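PDB 4W4T: MxaA from Stigmatella aurantiaca, which carries a terminal reductase domain, the part in this chain, which binds NADPH and reductively releases the product of the myxalamid polyketide-peptide assembly line as an alcohol. Local coordinates for residues Arg56-Thr61 / Thr79-Tyr84; Val87-Glu92 / Pro119-Ile124. All coordinates share one frame; numbering follows the deposited sequence.

In the fold
Both contacts belong to the same parallel sheet and share strand 82-87, one at its start and one at its end. Interaction 1 is largely buried. It joins strands 57-61 and 82-87 through backbone hydrogen bonds and mainly apolar side chains. Interaction 2 lies at the surface, where the loop after strand 82-87 meets the end of strand 117-121. Its chemistry is more polar: an arginine hydrogen-bonded to one loop carbonyl and covered on one face by another, a salt bridge and bridging waters. The centres are about 16 Å apart, and Tyr84 packs on Val120 between them. Interaction 2 contains Arg88, Asp123 and Ile124 of the NADPH site; in interaction 1, Leu60 lies near Asn149, another NADPH-binding residue.

Interaction 1: Arg56-Thr61 / Thr79-Tyr84; sequences RTILLT and TDARIY
Tyr84 lies against Thr57, Ile58 and Leu59 of the neighbouring parallel strand. Its CB sits 3.5 Å from Ile58 O and also touches CD1 of Leu59, whose side chain crosses that of Tyr84 at about a right angle. CG and CD1 of Tyr84 both pass Ile58 O, CD1 at 3.9 Å, and this oxygen lies at the ring edge, in plane. CD2 of Tyr84 packs on Val120 of strand 117-121. CE1 of Tyr84 then meets CG2 of Thr57 at 3.7 Å. At the tip, Tyr84 OH accepts a hydrogen bond of 2.6 Å from Arg82 NH2 and a weak one from Arg82 NH1. The bend of the Arg82 chain at chi3 (-62°) turns the guanidinium back to this hydroxyl. Arg82 runs alongside Thr57, and its NH2 passes near the Thr57 methyl. Thr57 OG1 instead bonds to Glu142 O.

Ile58 and Ile83 occupy the other face. They lie side by side and point the same way, with Ile58 CB 4.0 Å from Ile83 CD1. Ile58 CD1 reaches Ala81 CB, and Ile83 CG2 reaches Leu60 CB. Leu72 of helix 66-78 touches both Leu60 and Ile83 on this face.

Four backbone hydrogen bonds join the two segments. Arg82 N donates to Arg56 O, just before the first strand, and Ile58 N to Arg82 O. Tyr84 N then donates to Ile58 O, and Leu60 N to Tyr84 O at 2.7 Å, the last nearly straight (175°). Thr79 OG1 accepts from Ala81 N in an ST turn and also hydrogen-bonds to Leu75 O of helix 66-78.

Strand 57-61, helix 66-78 and strand 82-87 form a beta-alpha-beta unit. It opens the Rossmann fold of this reductase, and the NADPH-binding residues Thr64 to Leu67 follow its first strand.

Interaction 2: Val87-Glu92 / Pro119-Ile124; sequences VRSKTE and PVRGDI
Arg121 reaches across to the loop at Ser89 and Lys90, and its guanidinium meets two main-chain oxygens there, one of them as a hydrogen-bond acceptor. NE donates to Ser89 O at 2.9 Å, with that oxygen 27° out of the guanidinium plane. Lys90 O lies over one face of the group, 2.9 Å above the plane and over its centre. This carbonyl is not a hydrogen-bond partner; its contact with the cation is probably electrostatic. A bend at chi3 (53°) turns the guanidinium across the loop, while Arg121 CD packs against Thr91 CA.

Arg88 and Asp123 run side by side and point the same way. Arg88 NE and Asp123 OD2 form a long salt bridge of 3.5 Å. Their guanidinium and carboxylate planes are 65° apart. Asp123 OD1 is engaged by Gly125 N. Both residues bind NADPH in another structure of this protein.

Val87 and Pro119 also lie alongside each other, with Val87 CG1 3.8 Å from Pro119 CB. Pro119 CG reaches Glu92 O. Val87 N donates to Val120 O, and Gly122 N donates to Val87 O from above the carbonyl plane. One water connects Glu92 OE2 to Pro119 O, at 2.8 Å from each; a second accepts from Arg121 N and gives Glu92 OE2 a weak bond.

Strand 82-87 ends here beside strand 117-121, and the loop leads into helix 92-105. Thr91 is the N-cap of that helix, whose Met96 and Ile99 pack on Pro119 and whose Arg98 packs on Val87.

Interaction 1: Arg56-Thr61 / Thr79-Tyr84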
ATOM      1  N   ARG A  56      37.851  15.842 -16.578  1.00 29.67           N
ATOM      2  CA  ARG A  56      38.678  15.350 -15.487  1.00 27.90           C
ATOM      3  C   ARG A  56      37.819  14.670 -14.414  1.00 26.26           C
ATOM      4  O   ARG A  56      38.238  13.700 -13.782  1.00 24.82           O
ATOM      5  CB  ARG A  56      39.493  16.505 -14.884  1.00 31.33           C
ATOM      6  CG  ARG A  56      40.410  17.235 -15.876  1.00 28.85           C
ATOM      7  CD  ARG A  56      40.782  18.625 -15.366  1.00 30.97           C
ATOM      8  NE  ARG A  56      39.595  19.466 -15.330  1.00 31.02           N
ATOM      9  CZ  ARG A  56      39.583  20.759 -15.032  1.00 28.46           C
ATOM     10  NH1 ARG A  56      40.708  21.416 -14.751  1.00 29.92           N
ATOM     11  NH2 ARG A  56      38.431  21.402 -15.038  1.00 25.97           N
ATOM     12  N   THR A  57      36.611  15.193 -14.212  1.00 25.48           N
ATOM     13  CA  THR A  57      35.748  14.747 -13.121  1.00 24.51           C
ATOM     14  C   THR A  57      34.283  14.740 -13.511  1.00 20.53           C
ATOM     15  O   THR A  57      33.835  15.560 -14.310  1.00 21.52           O
ATOM     16  CB  THR A  57      35.860  15.664 -11.900  1.00 23.05           C
ATOM     17  OG1 THR A  57      35.488  16.973 -12.320  1.00 18.94           O
ATOM     18  CG2 THR A  57      37.281  15.691 -11.347  1.00 25.55           C
ATOM     19  N   ILE A  58      33.541  13.825 -12.910  1.00 18.01           N
ATOM     20  CA  ILE A  58      32.122  13.666 -13.193  1.00 20.05           C
ATOM     21  C   ILE A  58      31.350  13.442 -11.907  1.00 17.91           C
ATOM     22  O   ILE A  58      31.761  12.650 -11.056  1.00 20.96           O
ATOM     23  CB  ILE A  58      31.884  12.474 -14.161  1.00 19.99           C
ATOM     24  CG1 ILE A  58      32.424  12.823 -15.551  1.00 21.48           C
ATOM     25  CG2 ILE A  58      30.409  12.103 -14.179  1.00 19.87           C
ATOM     26  CD1 ILE A  58      32.394  11.670 -16.572  1.00 23.47           C
ATOM     27  N   LEU A  59      30.228  14.138 -11.746  1.00 16.75           N
ATOM     28  CA  LEU A  59      29.341  13.841 -10.636  1.00 17.10           C
ATOM     29  C   LEU A  59      28.187  12.944 -11.085  1.00 16.38           C
ATOM     30  O   LEU A  59      27.453  13.288 -12.008  1.00 16.53           O
ATOM     31  CB  LEU A  59      28.780  15.119 -10.021  1.00 18.45           C
ATOM     32  CG  LEU A  59      27.760  14.872  -8.901  1.00 17.85           C
ATOM     33  CD1 LEU A  59      28.401  14.258  -7.670  1.00 20.78           C
ATOM     34  CD2 LEU A  59      27.005  16.154  -8.536  1.00 18.27           C
ATOM     35  N   LEU A  60      28.044  11.802 -10.428  1.00 14.32           N
ATOM     36  CA  LEU A  60      26.930  10.893 -10.700  1.00 17.47           C
ATOM     37  C   LEU A  60      25.970  10.867  -9.524  1.00 15.78           C
ATOM     38  O   LEU A  60      26.365  10.631  -8.390  1.00 17.80           O
ATOM     39  CB  LEU A  60      27.435   9.472 -10.985  1.00 16.00           C
ATOM     40  CG  LEU A  60      26.372   8.390 -11.238  1.00 17.05           C
ATOM     41  CD1 LEU A  60      25.500   8.740 -12.448  1.00 15.26           C
ATOM     42  CD2 LEU A  60      27.048   7.025 -11.415  1.00 19.32           C
ATOM     43  N   THR A  61      24.696  11.114  -9.787  1.00 17.03           N
ATOM     44  CA  THR A  61      23.696  10.855  -8.773  1.00 16.98           C
ATOM     45  C   THR A  61      23.015   9.524  -9.106  1.00 18.27           C
ATOM     46  O   THR A  61      22.810   9.179 -10.281  1.00 19.03           O
ATOM     47  CB  THR A  61      22.640  12.002  -8.663  1.00 16.78           C
ATOM     48  OG1 THR A  61      21.935  12.152  -9.896  1.00 14.24           O
ATOM     49  CG2 THR A  61      23.307  13.324  -8.332  1.00 15.43           C
ATOM     50  N   THR A  79      35.384   6.419 -19.772  1.00 32.55           N
ATOM     51  CA  THR A  79      36.057   7.675 -19.478  1.00 33.21           C
ATOM     52  C   THR A  79      37.259   7.392 -18.595  1.00 29.81           C
ATOM     53  O   THR A  79      37.345   6.329 -17.991  1.00 28.75           O
ATOM     54  CB  THR A  79      35.146   8.670 -18.738  1.00 32.06           C
ATOM     55  OG1 THR A  79      35.111   8.317 -17.350  1.00 27.75           O
ATOM     56  CG2 THR A  79      33.727   8.656 -19.301  1.00 34.13           C
ATOM     57  N   ASP A  80      38.171   8.349 -18.489  1.00 32.18           N
ATOM     58  CA  ASP A  80      39.198   8.254 -17.459  1.00 35.20           C
ATOM     59  C   ASP A  80      39.005   9.368 -16.428  1.00 34.09           C
ATOM     60  O   ASP A  80      39.963   9.838 -15.818  1.00 30.80           O
ATOM     61  CB  ASP A  80      40.601   8.306 -18.068  1.00 38.22           C
ATOM     62  CG  ASP A  80      40.900   9.622 -18.753  1.00 43.45           C
ATOM     63  OD1 ASP A  80      39.948  10.352 -19.094  1.00 43.88           O
ATOM     64  OD2 ASP A  80      42.094   9.928 -18.960  1.00 56.53           O
ATOM     65  N   ALA A  81      37.756   9.788 -16.244  1.00 32.36           N
ATOM     66  CA  ALA A  81      37.447  10.808 -15.248  1.00 30.47           C
ATOM     67  C   ALA A  81      37.249  10.161 -13.879  1.00 26.66           C
ATOM     68  O   ALA A  81      36.864   9.007 -13.788  1.00 27.09           O
ATOM     69  CB  ALA A  81      36.207  11.595 -15.652  1.00 25.66           C
ATOM     70  N   ARG A  82      37.536  10.899 -12.813  1.00 28.02           N
ATOM     71  CA  ARG A  82      37.171  10.430 -11.485  1.00 24.13           C
ATOM     72  C   ARG A  82      35.663  10.615 -11.346  1.00 23.01           C
ATOM     73  O   ARG A  82      35.135  11.649 -11.737  1.00 24.82           O
ATOM     74  CB  ARG A  82      37.945  11.190 -10.400  1.00 30.80           C
ATOM     75  CG  ARG A  82      39.450  10.888 -10.442  1.00 35.61           C
ATOM     76  CD  ARG A  82      40.209  11.461  -9.267  1.00 42.12           C
ATOM     77  NE  ARG A  82      40.115  12.914  -9.225  1.00 42.31           N
ATOM     78  CZ  ARG A  82      39.486  13.587  -8.272  1.00 41.90           C
ATOM     79  NH1 ARG A  82      38.908  12.932  -7.271  1.00 46.73           N
ATOM     80  NH2 ARG A  82      39.445  14.911  -8.314  1.00 41.93           N
ATOM     81  N   ILE A  83      34.977   9.605 -10.834  1.00 23.02           N
ATOM     82  CA  ILE A  83      33.520   9.646 -10.755  1.00 24.05           C
ATOM     83  C   ILE A  83      33.075   9.911  -9.327  1.00 20.72           C
ATOM     84  O   ILE A  83      33.056   9.007  -8.493  1.00 22.99           O
ATOM     85  CB  ILE A  83      32.854   8.328 -11.247  1.00 22.81           C
ATOM     86  CG1 ILE A  83      33.491   7.817 -12.553  1.00 22.71           C
ATOM     87  CG2 ILE A  83      31.334   8.521 -11.384  1.00 21.09           C
ATOM     88  CD1 ILE A  83      33.353   8.755 -13.741  1.00 25.61           C
ATOM     89  N   TYR A  84      32.709  11.159  -9.057  1.00 21.05           N
ATOM     90  CA  TYR A  84      32.127  11.526  -7.778  1.00 22.08           C
ATOM     91  C   TYR A  84      30.703  10.996  -7.700  1.00 19.96           C
ATOM     92  O   TYR A  84      29.906  11.260  -8.593  1.00 20.60           O
ATOM     93  CB  TYR A  84      32.135  13.044  -7.593  1.00 19.82           C
ATOM     94  CG  TYR A  84      33.516  13.631  -7.399  1.00 25.33           C
ATOM     95  CD1 TYR A  84      34.410  13.743  -8.460  1.00 24.90           C
ATOM     96  CD2 TYR A  84      33.920  14.086  -6.151  1.00 27.88           C
ATOM     97  CE1 TYR A  84      35.682  14.289  -8.272  1.00 28.30           C
ATOM     98  CE2 TYR A  84      35.182  14.629  -5.957  1.00 31.31           C
ATOM     99  CZ  TYR A  84      36.055  14.728  -7.015  1.00 33.44           C
ATOM    100  OH  TYR A  84      37.303  15.278  -6.799  1.00 40.03           O
TER

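Interaction 2: Val87-Glu92 / Pro119-Ile124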
ATOM      1  N   VAL A  87      25.976  10.074  -2.272  1.00 17.07           N
ATOM      2  CA  VAL A  87      25.461   8.941  -1.524  1.00 19.55           C
ATOM      3  C   VAL A  87      25.155   9.318  -0.078  1.00 22.94           C
ATOM      4  O   VAL A  87      25.949  10.000   0.574  1.00 21.14           O
ATOM      5  CB  VAL A  87      26.468   7.750  -1.556  1.00 23.09           C
ATOM      6  CG1 VAL A  87      27.839   8.186  -1.001  1.00 22.41           C
ATOM      7  CG2 VAL A  87      25.926   6.551  -0.795  1.00 22.14           C
ATOM      8  N   ARG A  88      23.995   8.890   0.413  1.00 24.24           N
ATOM      9  CA  ARG A  88      23.635   9.056   1.820  1.00 25.69           C
ATOM     10  C   ARG A  88      24.428   8.098   2.692  1.00 27.63           C
ATOM     11  O   ARG A  88      24.268   6.883   2.588  1.00 25.26           O
ATOM     12  CB  ARG A  88      22.142   8.804   2.050  1.00 30.11           C
ATOM     13  CG  ARG A  88      21.206   9.756   1.336  1.00 34.10           C
ATOM     14  CD  ARG A  88      19.736   9.393   1.579  1.00 40.46           C
ATOM     15  NE  ARG A  88      19.319   9.603   2.964  1.00 49.66           N
ATOM     16  CZ  ARG A  88      18.987   8.629   3.805  1.00 60.73           C
ATOM     17  NH1 ARG A  88      19.024   7.363   3.407  1.00 64.96           N
ATOM     18  NH2 ARG A  88      18.617   8.920   5.048  1.00 62.92           N
ATOM     19  N   SER A  89      25.272   8.645   3.559  1.00 24.57           N
ATOM     20  CA  SER A  89      26.062   7.833   4.478  1.00 26.02           C
ATOM     21  C   SER A  89      26.710   8.744   5.517  1.00 29.33           C
ATOM     22  O   SER A  89      26.805   9.951   5.300  1.00 28.20           O
ATOM     23  CB  SER A  89      27.128   7.037   3.724  1.00 25.18           C
ATOM     24  OG  SER A  89      27.976   7.913   2.987  1.00 28.14           O
ATOM     25  N   LYS A  90      27.148   8.174   6.637  1.00 32.12           N
ATOM     26  CA  LYS A  90      27.791   8.969   7.687  1.00 33.41           C
ATOM     27  C   LYS A  90      29.253   9.286   7.360  1.00 30.36           C
ATOM     28  O   LYS A  90      29.803  10.275   7.854  1.00 28.35           O
ATOM     29  CB  LYS A  90      27.703   8.250   9.035  1.00 37.68           C
ATOM     30  CG  LYS A  90      26.349   8.381   9.721  1.00 44.32           C
ATOM     31  CD  LYS A  90      26.042   9.834  10.052  1.00 48.18           C
ATOM     32  CE  LYS A  90      24.556  10.050  10.309  1.00 57.18           C
ATOM     33  NZ  LYS A  90      23.746   9.809   9.080  1.00 54.85           N
ATOM     34  N   THR A  91      29.890   8.447   6.547  1.00 25.72           N
ATOM     35  CA  THR A  91      31.265   8.713   6.125  1.00 26.68           C
ATOM     36  C   THR A  91      31.464   8.358   4.665  1.00 25.79           C
ATOM     37  O   THR A  91      30.675   7.613   4.095  1.00 25.49           O
ATOM     38  CB  THR A  91      32.316   7.925   6.952  1.00 29.57           C
ATOM     39  OG1 THR A  91      32.092   6.518   6.808  1.00 25.52           O
ATOM     40  CG2 THR A  91      32.281   8.316   8.433  1.00 31.24           C
ATOM     41  N   GLU A  92      32.525   8.893   4.070  1.00 24.60           N
ATOM     42  CA  GLU A  92      32.891   8.559   2.701  1.00 24.63           C
ATOM     43  C   GLU A  92      33.155   7.065   2.541  1.00 28.47           C
ATOM     44  O   GLU A  92      32.846   6.468   1.498  1.00 26.35           O
ATOM     45  CB  GLU A  92      34.124   9.342   2.266  1.00 24.70           C
ATOM     46  CG  GLU A  92      33.922  10.844   2.276  1.00 25.69           C
ATOM     47  CD  GLU A  92      35.142  11.604   1.810  1.00 28.69           C
ATOM     48  OE1 GLU A  92      36.246  11.009   1.730  1.00 26.53           O
ATOM     49  OE2 GLU A  92      34.989  12.801   1.499  1.00 31.26           O
ATOM     50  N   PRO A 119      33.055   8.934  -3.273  1.00 23.72           N
ATOM     51  CA  PRO A 119      31.754   9.249  -2.732  1.00 24.08           C
ATOM     52  C   PRO A 119      31.683  10.688  -2.208  1.00 26.13           C
ATOM     53  O   PRO A 119      32.682  11.258  -1.741  1.00 26.56           O
ATOM     54  CB  PRO A 119      31.582   8.279  -1.592  1.00 23.77           C
ATOM     55  CG  PRO A 119      32.492   7.199  -1.814  1.00 28.48           C
ATOM     56  CD  PRO A 119      33.646   7.758  -2.647  1.00 27.87           C
ATOM     57  N   VAL A 120      30.508  11.285  -2.362  1.00 23.00           N
ATOM     58  CA  VAL A 120      30.213  12.583  -1.807  1.00 23.99           C
ATOM     59  C   VAL A 120      29.036  12.346  -0.897  1.00 20.67           C
ATOM     60  O   VAL A 120      27.975  11.948  -1.364  1.00 20.00           O
ATOM     61  CB  VAL A 120      29.908  13.616  -2.923  1.00 22.79           C
ATOM     62  CG1 VAL A 120      29.517  14.994  -2.310  1.00 21.99           C
ATOM     63  CG2 VAL A 120      31.085  13.768  -3.864  1.00 23.50           C
ATOM     64  N   ARG A 121      29.234  12.523   0.404  1.00 22.49           N
ATOM     65  CA  ARG A 121      28.136  12.355   1.353  1.00 22.19           C
ATOM     66  C   ARG A 121      27.067  13.399   1.075  1.00 25.91           C
ATOM     67  O   ARG A 121      27.381  14.592   0.988  1.00 25.09           O
ATOM     68  CB  ARG A 121      28.592  12.519   2.808  1.00 27.87           C
ATOM     69  CG  ARG A 121      29.526  11.469   3.351  1.00 29.37           C
ATOM     70  CD  ARG A 121      29.904  11.865   4.775  1.00 28.18           C
ATOM     71  NE  ARG A 121      28.704  12.107   5.570  1.00 30.35           N
ATOM     72  CZ  ARG A 121      28.673  12.801   6.702  1.00 34.33           C
ATOM     73  NH1 ARG A 121      29.784  13.343   7.186  1.00 36.24           N
ATOM     74  NH2 ARG A 121      27.521  12.951   7.347  1.00 36.80           N
ATOM     75  N   GLY A 122      25.813  12.967   0.971  1.00 23.08           N
ATOM     76  CA  GLY A 122      24.755  13.877   0.596  1.00 21.77           C
ATOM     77  C   GLY A 122      23.443  13.211   0.234  1.00 25.24           C
ATOM     78  O   GLY A 122      23.301  11.982   0.262  1.00 26.19           O
ATOM     79  N   ASP A 123      22.479  14.048  -0.126  1.00 24.05           N
ATOM     80  CA  ASP A 123      21.081  13.654  -0.209  1.00 22.77           C
ATOM     81  C   ASP A 123      20.419  14.527  -1.253  1.00 20.57           C
ATOM     82  O   ASP A 123      20.313  15.734  -1.084  1.00 18.08           O
ATOM     83  CB  ASP A 123      20.396  13.823   1.147  1.00 25.09           C
ATOM     84  CG  ASP A 123      19.005  13.216   1.197  1.00 28.55           C
ATOM     85  OD1 ASP A 123      18.385  12.985   0.135  1.00 25.36           O
ATOM     86  OD2 ASP A 123      18.516  12.983   2.327  1.00 30.59           O
ATOM     87  N   ILE A 124      19.976  13.904  -2.336  1.00 19.18           N
ATOM     88  CA  ILE A 124      19.274  14.604  -3.391  1.00 17.73           C
ATOM     89  C   ILE A 124      18.042  15.398  -2.903  1.00 19.11           C
ATOM     90  O   ILE A 124      17.640  16.389  -3.518  1.00 17.71           O
ATOM     91  CB  ILE A 124      18.854  13.591  -4.478  1.00 19.70           C
ATOM     92  CG1 ILE A 124      18.717  14.297  -5.821  1.00 21.24           C
ATOM     93  CG2 ILE A 124      17.614  12.799  -4.064  1.00 19.33           C
ATOM     94  CD1 ILE A 124      20.005  14.936  -6.268  1.00 20.22           C
TER
HETATM   95  O   HOH W   1      31.659  13.831   1.291  1.00 25.99           O
HETATM   96  O   HOH W   2      34.249  13.466  -1.076  1.00 32.10           O